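Local coordinates for apical membrane antigen AMA1 (Toxoplasma gondii ME49, PDB 4YIV), which takes part in host cell invasion as a component of the moving junction, the ringlike structure formed between the parasite's apical tip and the host cell membrane, at residues I113-M118 / K165-I170; T131-C136 / D222-K227; L171-Q176 / L193-F198. All blocks are in the same frame, centred on the assembly; numbering follows the deposited sequence.

Contact 1. Residues I113-M118 / K165-I170; sequences ISPFPM and KRLCHI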
# COMPACT_ATOMS: atom_id res chain seq x y z
N ILE A 113 3.07 -1.47 25.09
CA ILE A 113 2.83 -0.42 24.12
C ILE A 113 2.21 -0.96 22.80
O ILE A 113 1.43 -0.24 22.15
CB ILE A 113 4.13 0.35 23.80
CG1 ILE A 113 4.67 0.95 25.11
CG2 ILE A 113 3.87 1.45 22.76
CD1 ILE A 113 5.95 1.80 24.96
N SER A 114 2.52 -2.21 22.42
CA SER A 114 2.06 -2.76 21.13
C SER A 114 1.85 -4.27 21.15
O SER A 114 2.72 -4.99 21.62
CB SER A 114 3.09 -2.41 20.05
OG SER A 114 2.68 -2.89 18.78
N PRO A 115 0.74 -4.78 20.57
CA PRO A 115 -0.28 -4.02 19.85
C PRO A 115 -1.18 -3.25 20.81
O PRO A 115 -1.32 -3.61 21.98
CB PRO A 115 -1.06 -5.09 19.09
CG PRO A 115 -0.86 -6.33 19.88
CD PRO A 115 0.51 -6.23 20.47
N PHE A 116 -1.74 -2.17 20.32
CA PHE A 116 -2.50 -1.29 21.19
C PHE A 116 -3.96 -1.35 20.74
O PHE A 116 -4.24 -1.31 19.54
CB PHE A 116 -1.97 0.13 21.15
CG PHE A 116 -2.45 0.97 22.30
CD1 PHE A 116 -1.82 0.90 23.54
CD2 PHE A 116 -3.54 1.81 22.16
CE1 PHE A 116 -2.27 1.66 24.62
CE2 PHE A 116 -3.99 2.59 23.22
CZ PHE A 116 -3.35 2.52 24.45
N PRO A 117 -4.90 -1.49 21.70
CA PRO A 117 -6.28 -1.69 21.28
C PRO A 117 -6.95 -0.42 20.78
O PRO A 117 -6.84 0.63 21.42
CB PRO A 117 -6.96 -2.19 22.55
CG PRO A 117 -6.19 -1.52 23.64
CD PRO A 117 -4.77 -1.47 23.17
N MET A 118 -7.65 -0.52 19.65
CA MET A 118 -8.30 0.63 19.04
C MET A 118 -9.32 1.29 20.00
O MET A 118 -9.56 2.50 19.94
CB MET A 118 -8.98 0.19 17.77
CG MET A 118 -9.70 1.31 17.03
SD MET A 118 -8.62 2.74 16.59
CE MET A 118 -7.32 1.89 15.67
N LYS A 165 -8.89 -7.77 14.37
CA LYS A 165 -8.80 -7.70 15.82
C LYS A 165 -8.87 -6.29 16.37
O LYS A 165 -8.96 -6.09 17.58
CB LYS A 165 -7.52 -8.36 16.28
CG LYS A 165 -7.43 -9.80 15.87
CD LYS A 165 -6.27 -10.45 16.52
CE LYS A 165 -6.29 -11.94 16.29
NZ LYS A 165 -5.11 -12.54 16.99
N ARG A 166 -8.85 -5.30 15.48
CA ARG A 166 -8.77 -3.89 15.86
C ARG A 166 -7.64 -3.62 16.81
O ARG A 166 -7.84 -3.07 17.91
CB ARG A 166 -10.11 -3.41 16.47
CG ARG A 166 -11.18 -3.33 15.46
CD ARG A 166 -12.49 -2.82 16.06
NE ARG A 166 -12.55 -1.37 16.20
CZ ARG A 166 -12.96 -0.72 17.29
NH1 ARG A 166 -13.33 -1.38 18.38
NH2 ARG A 166 -12.99 0.61 17.29
N LEU A 167 -6.43 -3.99 16.36
CA LEU A 167 -5.18 -3.82 17.10
C LEU A 167 -4.21 -3.04 16.24
O LEU A 167 -4.07 -3.35 15.06
CB LEU A 167 -4.55 -5.17 17.45
CG LEU A 167 -5.32 -5.98 18.49
CD1 LEU A 167 -4.63 -7.31 18.67
CD2 LEU A 167 -5.40 -5.21 19.80
N CYS A 168 -3.51 -2.11 16.87
CA CYS A 168 -2.51 -1.26 16.22
C CYS A 168 -1.11 -1.73 16.64
O CYS A 168 -0.71 -1.59 17.80
CB CYS A 168 -2.75 0.20 16.59
SG CYS A 168 -1.73 1.37 15.63
N HIS A 169 -0.40 -2.33 15.69
CA HIS A 169 0.98 -2.76 15.90
C HIS A 169 1.97 -1.71 15.49
O HIS A 169 1.92 -1.25 14.37
CB HIS A 169 1.30 -4.01 15.05
CG HIS A 169 0.51 -5.22 15.45
ND1 HIS A 169 0.97 -6.12 16.38
CD2 HIS A 169 -0.69 -5.67 15.04
CE1 HIS A 169 0.07 -7.07 16.55
NE2 HIS A 169 -0.95 -6.82 15.75
N ILE A 170 2.90 -1.43 16.39
CA ILE A 170 4.06 -0.60 16.12
C ILE A 170 5.21 -1.55 15.88
O ILE A 170 5.49 -2.38 16.74
CB ILE A 170 4.40 0.34 17.30
CG1 ILE A 170 3.24 1.26 17.63
CG2 ILE A 170 5.66 1.15 16.97
CD1 ILE A 170 2.74 2.05 16.50
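Pro-115 CB lies over one face of the His-169 ring, 3.6 Å from its centroid and offset toward the CE1-ND1 rim, a CH-pi contact with the side chains side by side. The Met-118 side chain crosses that of Arg-166, CB over one guanidinium face and CG 3.4 Å from NH2. Pro-117 CD lies over one face of the Phe-116 ring, offset toward the rim, and Phe-139 also meets this ring. An antiparallel beta ladder adds the edge strand 116-117 to strand 167-170 of a PAN-type domain, where Arg-166 and Leu-167 both face Asp-162 in a G1 beta bulge. Phe-116 N gives to Cys-168 O (2.8 Å) and Cys-168 N returns to Phe-116 O (2.9 Å), the hydrogen-bonded pair. Pro-117 faces Leu-167 as the non-hydrogen-bonded pair, Pro-117 CA 3.9 Å from Leu-167 CD2. Met-118 N, opening helix 118-122, gives to Arg-166 O at 3.1 Å. Arg-166 NH2 forms a salt bridge with Asp-132 and NH1 a hydrogen bond with Glu-119. Asn-102 OD1 bonds both Ser-114 OG and His-169 ND1. Joined to Pro-115 by a cis peptide, Ser-114 holds OG anti to N (chi1 -179°), where it accepts a nearly straight bond from Ile-170 N at 2.8 Å.

Contact 2. Residues T131-C136 / D222-K227; sequences TDLGRC and DAFISK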
# COMPACT_ATOMS: atom_id res chain seq x y z
N THR A 131 -11.14 8.07 11.57
CA THR A 131 -11.33 6.66 11.17
C THR A 131 -10.44 5.78 12.02
O THR A 131 -9.43 6.25 12.56
CB THR A 131 -11.04 6.36 9.67
OG1 THR A 131 -9.62 6.47 9.41
CG2 THR A 131 -11.82 7.29 8.77
N ASP A 132 -10.79 4.50 12.14
CA ASP A 132 -10.02 3.64 13.02
C ASP A 132 -8.63 3.48 12.41
O ASP A 132 -7.64 3.52 13.13
CB ASP A 132 -10.69 2.27 13.23
CG ASP A 132 -11.84 2.33 14.27
OD1 ASP A 132 -11.96 3.35 14.99
OD2 ASP A 132 -12.63 1.37 14.37
N LEU A 133 -8.57 3.31 11.09
CA LEU A 133 -7.25 3.17 10.44
C LEU A 133 -6.41 4.42 10.70
O LEU A 133 -5.21 4.36 11.03
CB LEU A 133 -7.41 2.91 8.95
CG LEU A 133 -6.06 2.83 8.18
CD1 LEU A 133 -5.11 1.79 8.76
CD2 LEU A 133 -6.31 2.49 6.69
N GLY A 134 -7.04 5.58 10.56
CA GLY A 134 -6.37 6.83 10.88
C GLY A 134 -5.91 6.97 12.31
O GLY A 134 -4.88 7.58 12.55
N ARG A 135 -6.68 6.43 13.26
CA ARG A 135 -6.32 6.50 14.67
C ARG A 135 -5.06 5.68 14.91
O ARG A 135 -4.18 6.06 15.72
CB ARG A 135 -7.46 5.97 15.56
CG ARG A 135 -8.69 6.88 15.60
CD ARG A 135 -9.78 6.38 16.57
NE ARG A 135 -10.85 7.37 16.51
CZ ARG A 135 -11.92 7.30 15.72
NH1 ARG A 135 -12.16 6.21 14.98
NH2 ARG A 135 -12.78 8.32 15.71
N CYS A 136 -4.94 4.58 14.19
CA CYS A 136 -3.74 3.74 14.34
C CYS A 136 -2.52 4.49 13.78
O CYS A 136 -1.47 4.59 14.44
CB CYS A 136 -3.95 2.40 13.66
SG CYS A 136 -2.50 1.27 13.70
N ASP A 222 -6.40 12.08 8.29
CA ASP A 222 -7.58 11.91 7.49
C ASP A 222 -7.23 12.08 6.00
O ASP A 222 -8.04 11.91 5.18
CB ASP A 222 -8.67 12.93 7.88
CG ASP A 222 -9.26 12.69 9.26
OD1 ASP A 222 -9.43 11.56 9.65
OD2 ASP A 222 -9.55 13.64 9.95
N ALA A 223 -5.99 12.41 5.69
CA ALA A 223 -5.67 12.70 4.29
C ALA A 223 -5.79 11.49 3.36
O ALA A 223 -6.23 11.64 2.20
CB ALA A 223 -4.26 13.28 4.18
N PHE A 224 -5.44 10.30 3.85
CA PHE A 224 -5.41 9.10 3.00
C PHE A 224 -6.77 8.79 2.43
O PHE A 224 -6.88 8.10 1.41
CB PHE A 224 -4.85 7.88 3.80
CG PHE A 224 -5.86 7.26 4.75
CD1 PHE A 224 -6.72 6.26 4.30
CD2 PHE A 224 -5.94 7.66 6.09
CE1 PHE A 224 -7.66 5.70 5.15
CE2 PHE A 224 -6.89 7.10 6.94
CZ PHE A 224 -7.76 6.12 6.46
N ILE A 225 -7.82 9.23 3.12
CA ILE A 225 -9.19 8.90 2.72
C ILE A 225 -9.48 9.38 1.29
O ILE A 225 -10.14 8.70 0.50
CB ILE A 225 -10.20 9.52 3.74
CG1 ILE A 225 -10.02 8.92 5.13
CG2 ILE A 225 -11.64 9.29 3.31
CD1 ILE A 225 -10.71 9.73 6.23
N SER A 226 -8.97 10.56 0.95
CA SER A 226 -9.19 11.14 -0.38
C SER A 226 -7.97 11.07 -1.30
O SER A 226 -8.10 11.21 -2.51
CB SER A 226 -9.60 12.62 -0.26
OG SER A 226 -8.52 13.39 0.28
N LYS A 227 -6.79 10.87 -0.74
CA LYS A 227 -5.56 11.07 -1.51
C LYS A 227 -4.91 9.78 -1.96
O LYS A 227 -3.94 9.84 -2.71
CB LYS A 227 -4.56 11.86 -0.70
CG LYS A 227 -5.01 13.26 -0.43
CD LYS A 227 -5.33 13.96 -1.78
CE LYS A 227 -5.14 15.44 -1.75
NZ LYS A 227 -5.27 15.99 -3.17
O HOH W 1 -8.61 9.08 9.54
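Thr-131 meets Phe-224 through its hydroxyl, a polar atom at the rim of an aromatic ring: OG1 sits at the edge, in plane, 3.5 Å from CZ. Gly-134 N comes within 3.9 Å of Phe-224 CE2. A chi1 of 78° turns Phe-224 CG toward the start of helix 132-141, and the ring is carried with it.

The apolar contacts are made by neighbouring groups. The side chains of Leu-133 and Phe-224 cross obliquely, Leu-133 CD2 3.8 Å from Phe-224 CE1, while Thr-131 CG2 and Ile-225 CD1 approach tip to tip at 3.7 Å. On the ring's own side of the contact, Ile-225 CG1 lies over one face of Phe-224.

The polar contacts centre on the same hydroxyl. Thr-131 is the N-cap of helix 132-141, and its OG1 accepts from Gly-134 N at 3.0 Å. OG1 in turn donates to a water at 2.8 Å, and that water donates to Asp-222 OD1 at 2.6 Å, a bridge across the two segments. Asp-222 OD1 is also bonded to Ser-130 OG, next to the cap. Within the first turn, Asp-132 and Arg-135 form a salt bridge whose hydrogen bond, NH1 to OD1, is weak.

The contact thus joins the N-terminal end of helix 132-141 to the short helix 224-227 within the PAN-type domain. Its chemistry implies that one hydroxyl does double duty, closing the first helical turn and donating to a water that in turn donates to the Asp-222 carboxylate; the negative charge of Asp-222 near this positive helix end would be expected to be electrostatically favourable.

Contact 3. Residues L171-Q176 / L193-F198; sequences LYVSMQ and LTWYCF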
# COMPACT_ATOMS: atom_id res chain seq x y z
N LEU A 171 5.87 -1.44 14.73
CA LEU A 171 6.95 -2.36 14.40
C LEU A 171 8.32 -1.78 14.72
O LEU A 171 8.80 -0.87 14.05
CB LEU A 171 6.91 -2.72 12.91
CG LEU A 171 5.61 -3.34 12.39
CD1 LEU A 171 5.82 -3.80 10.97
CD2 LEU A 171 5.10 -4.50 13.28
N TYR A 172 8.93 -2.31 15.75
CA TYR A 172 10.30 -1.96 16.11
C TYR A 172 11.29 -2.29 14.98
O TYR A 172 12.27 -1.58 14.79
CB TYR A 172 10.68 -2.68 17.37
CG TYR A 172 12.08 -2.36 17.86
CD1 TYR A 172 12.34 -1.18 18.54
CD2 TYR A 172 13.13 -3.23 17.63
CE1 TYR A 172 13.60 -0.88 18.98
CE2 TYR A 172 14.41 -2.95 18.07
CZ TYR A 172 14.63 -1.76 18.75
OH TYR A 172 15.89 -1.45 19.20
N VAL A 173 11.03 -3.36 14.23
CA VAL A 173 11.82 -3.68 13.04
C VAL A 173 11.16 -3.01 11.84
O VAL A 173 10.06 -3.36 11.47
CB VAL A 173 11.92 -5.20 12.81
CG1 VAL A 173 12.71 -5.52 11.56
CG2 VAL A 173 12.59 -5.86 13.98
N SER A 174 11.84 -2.01 11.27
CA SER A 174 11.29 -1.26 10.16
C SER A 174 11.84 -1.80 8.86
O SER A 174 11.48 -1.35 7.79
CB SER A 174 11.63 0.21 10.30
OG SER A 174 13.03 0.30 10.47
N MET A 175 12.74 -2.78 8.94
CA MET A 175 13.22 -3.45 7.72
C MET A 175 12.07 -4.18 7.07
O MET A 175 11.13 -4.62 7.75
CB MET A 175 14.35 -4.44 8.02
CG MET A 175 15.56 -3.78 8.63
SD MET A 175 16.95 -4.93 8.76
CE MET A 175 16.44 -5.99 10.11
N GLN A 176 12.13 -4.29 5.74
CA GLN A 176 11.06 -4.95 4.99
C GLN A 176 11.53 -6.08 4.04
O GLN A 176 10.73 -6.95 3.64
CB GLN A 176 10.31 -3.90 4.20
CG GLN A 176 9.47 -2.99 5.13
CD GLN A 176 9.34 -1.58 4.57
OE1 GLN A 176 8.65 -1.34 3.57
NE2 GLN A 176 10.11 -0.66 5.14
N LEU A 193 24.23 -17.15 10.82
CA LEU A 193 23.68 -15.81 10.67
C LEU A 193 22.59 -15.48 11.68
O LEU A 193 21.71 -16.30 11.99
CB LEU A 193 23.13 -15.63 9.25
CG LEU A 193 24.16 -15.72 8.14
CD1 LEU A 193 23.48 -15.59 6.79
CD2 LEU A 193 25.23 -14.65 8.29
N THR A 194 22.62 -14.23 12.15
CA THR A 194 21.68 -13.76 13.14
C THR A 194 20.27 -13.59 12.55
O THR A 194 19.28 -13.96 13.19
CB THR A 194 22.17 -12.41 13.76
OG1 THR A 194 23.44 -12.62 14.38
CG2 THR A 194 21.19 -11.92 14.81
N TRP A 195 20.20 -13.04 11.35
CA TRP A 195 18.91 -12.76 10.72
C TRP A 195 18.45 -13.87 9.78
O TRP A 195 19.21 -14.41 8.98
CB TRP A 195 18.97 -11.45 9.95
CG TRP A 195 18.88 -10.25 10.85
CD1 TRP A 195 19.90 -9.47 11.31
CD2 TRP A 195 17.68 -9.74 11.42
NE1 TRP A 195 19.40 -8.49 12.14
CE2 TRP A 195 18.04 -8.64 12.23
CE3 TRP A 195 16.33 -10.10 11.33
CZ2 TRP A 195 17.10 -7.90 12.94
CZ3 TRP A 195 15.39 -9.37 12.05
CH2 TRP A 195 15.78 -8.28 12.83
N TYR A 196 17.16 -14.14 9.89
CA TYR A 196 16.38 -14.85 8.89
C TYR A 196 16.06 -13.88 7.75
O TYR A 196 16.04 -12.66 7.93
CB TYR A 196 15.10 -15.42 9.50
CG TYR A 196 14.33 -14.37 10.30
CD1 TYR A 196 13.51 -13.44 9.66
CD2 TYR A 196 14.50 -14.27 11.67
CE1 TYR A 196 12.84 -12.46 10.40
CE2 TYR A 196 13.83 -13.30 12.43
CZ TYR A 196 13.01 -12.38 11.79
OH TYR A 196 12.37 -11.41 12.56
N CYS A 197 15.82 -14.45 6.58
CA CYS A 197 15.44 -13.69 5.42
C CYS A 197 13.95 -13.38 5.52
O CYS A 197 13.20 -14.08 6.21
CB CYS A 197 15.74 -14.47 4.13
SG CYS A 197 17.55 -14.70 3.81
N PHE A 198 13.53 -12.33 4.84
CA PHE A 198 12.13 -11.94 4.84
C PHE A 198 11.89 -11.02 3.67
O PHE A 198 12.82 -10.43 3.15
CB PHE A 198 11.74 -11.26 6.16
CG PHE A 198 12.67 -10.15 6.59
CD1 PHE A 198 12.45 -8.84 6.19
CD2 PHE A 198 13.75 -10.41 7.44
CE1 PHE A 198 13.31 -7.82 6.58
CE2 PHE A 198 14.61 -9.39 7.85
CZ PHE A 198 14.39 -8.09 7.42
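Met-175 lays its terminal methyl on the Trp-195 indole: CE stands over one face of the six-membered ring, 3.6 Å from the centroid and 18° off the normal, with Trp-195 CZ2 its nearest atom at 3.5 Å. The sulfur stands farther back, SD 5.3 Å from the same centroid, so this Met-aromatic contact is led by the methyl. The side chain is extended through chi2 and bends at chi3 (-73°), which turns CE toward the ring, and the two side chains meet tip to tip. Val-173 reaches the indole from another direction: its CG2 lies at the edge, near the ring plane, 4.2 Å from Trp-195 CH2.

Phe-198 is met at its rim. Met-175 CB approaches CZ at 3.7 Å, and the backbone of Gln-176 lies beside the same edge, its carbonyl carbon C 3.6 Å from Phe-198 CE1. Met-175 is therefore shared by two aromatic rings, its CB at Phe-198 and its CE on Trp-195. Gln-176 CB is directed away from the 193-198 segment; NE2 gives a nearly straight bond back to Ser-174 O (3.1 Å), while OE1 accepts from Lys-64 NZ and Asp-40 N.

Both segments run through irregular chain of the PAN-type domain, the first following strand 167-170 and the second entering strand 198-201 at Phe-198. A disulfide ties 193-198, through Cys-197, to Cys-184 in the intervening loop. Phe-198 packs on Ile-66 and Leu-68 of strand 65-68 and meets Phe-101 edge-to-face, while Gln-176 touches Tyr-212 of strand 210-213.

Contacts 1 and 2 are physically joined: the Cys-136 to Cys-168 disulfide and the Asp-132 to Arg-166 salt bridge tie helix 132-141 to strand 167-170, and Met-118 packs on the same helix. Contact 3 continues directly from contact 1 along the chain, from Ile-170 to Leu-171, but does not otherwise touch it, and it stays about 9 Å from contact 2 at the nearest atoms. Contact 1, partly buried at a sheet edge, relies mostly on main-chain bonds. Contact 2 is buried between the start of helix 132-141 and the short helix 224-227 and adds a water bridge to its apolar packing. Contact 3, also buried but in irregular loops, is carried by apolar and aromatic packing.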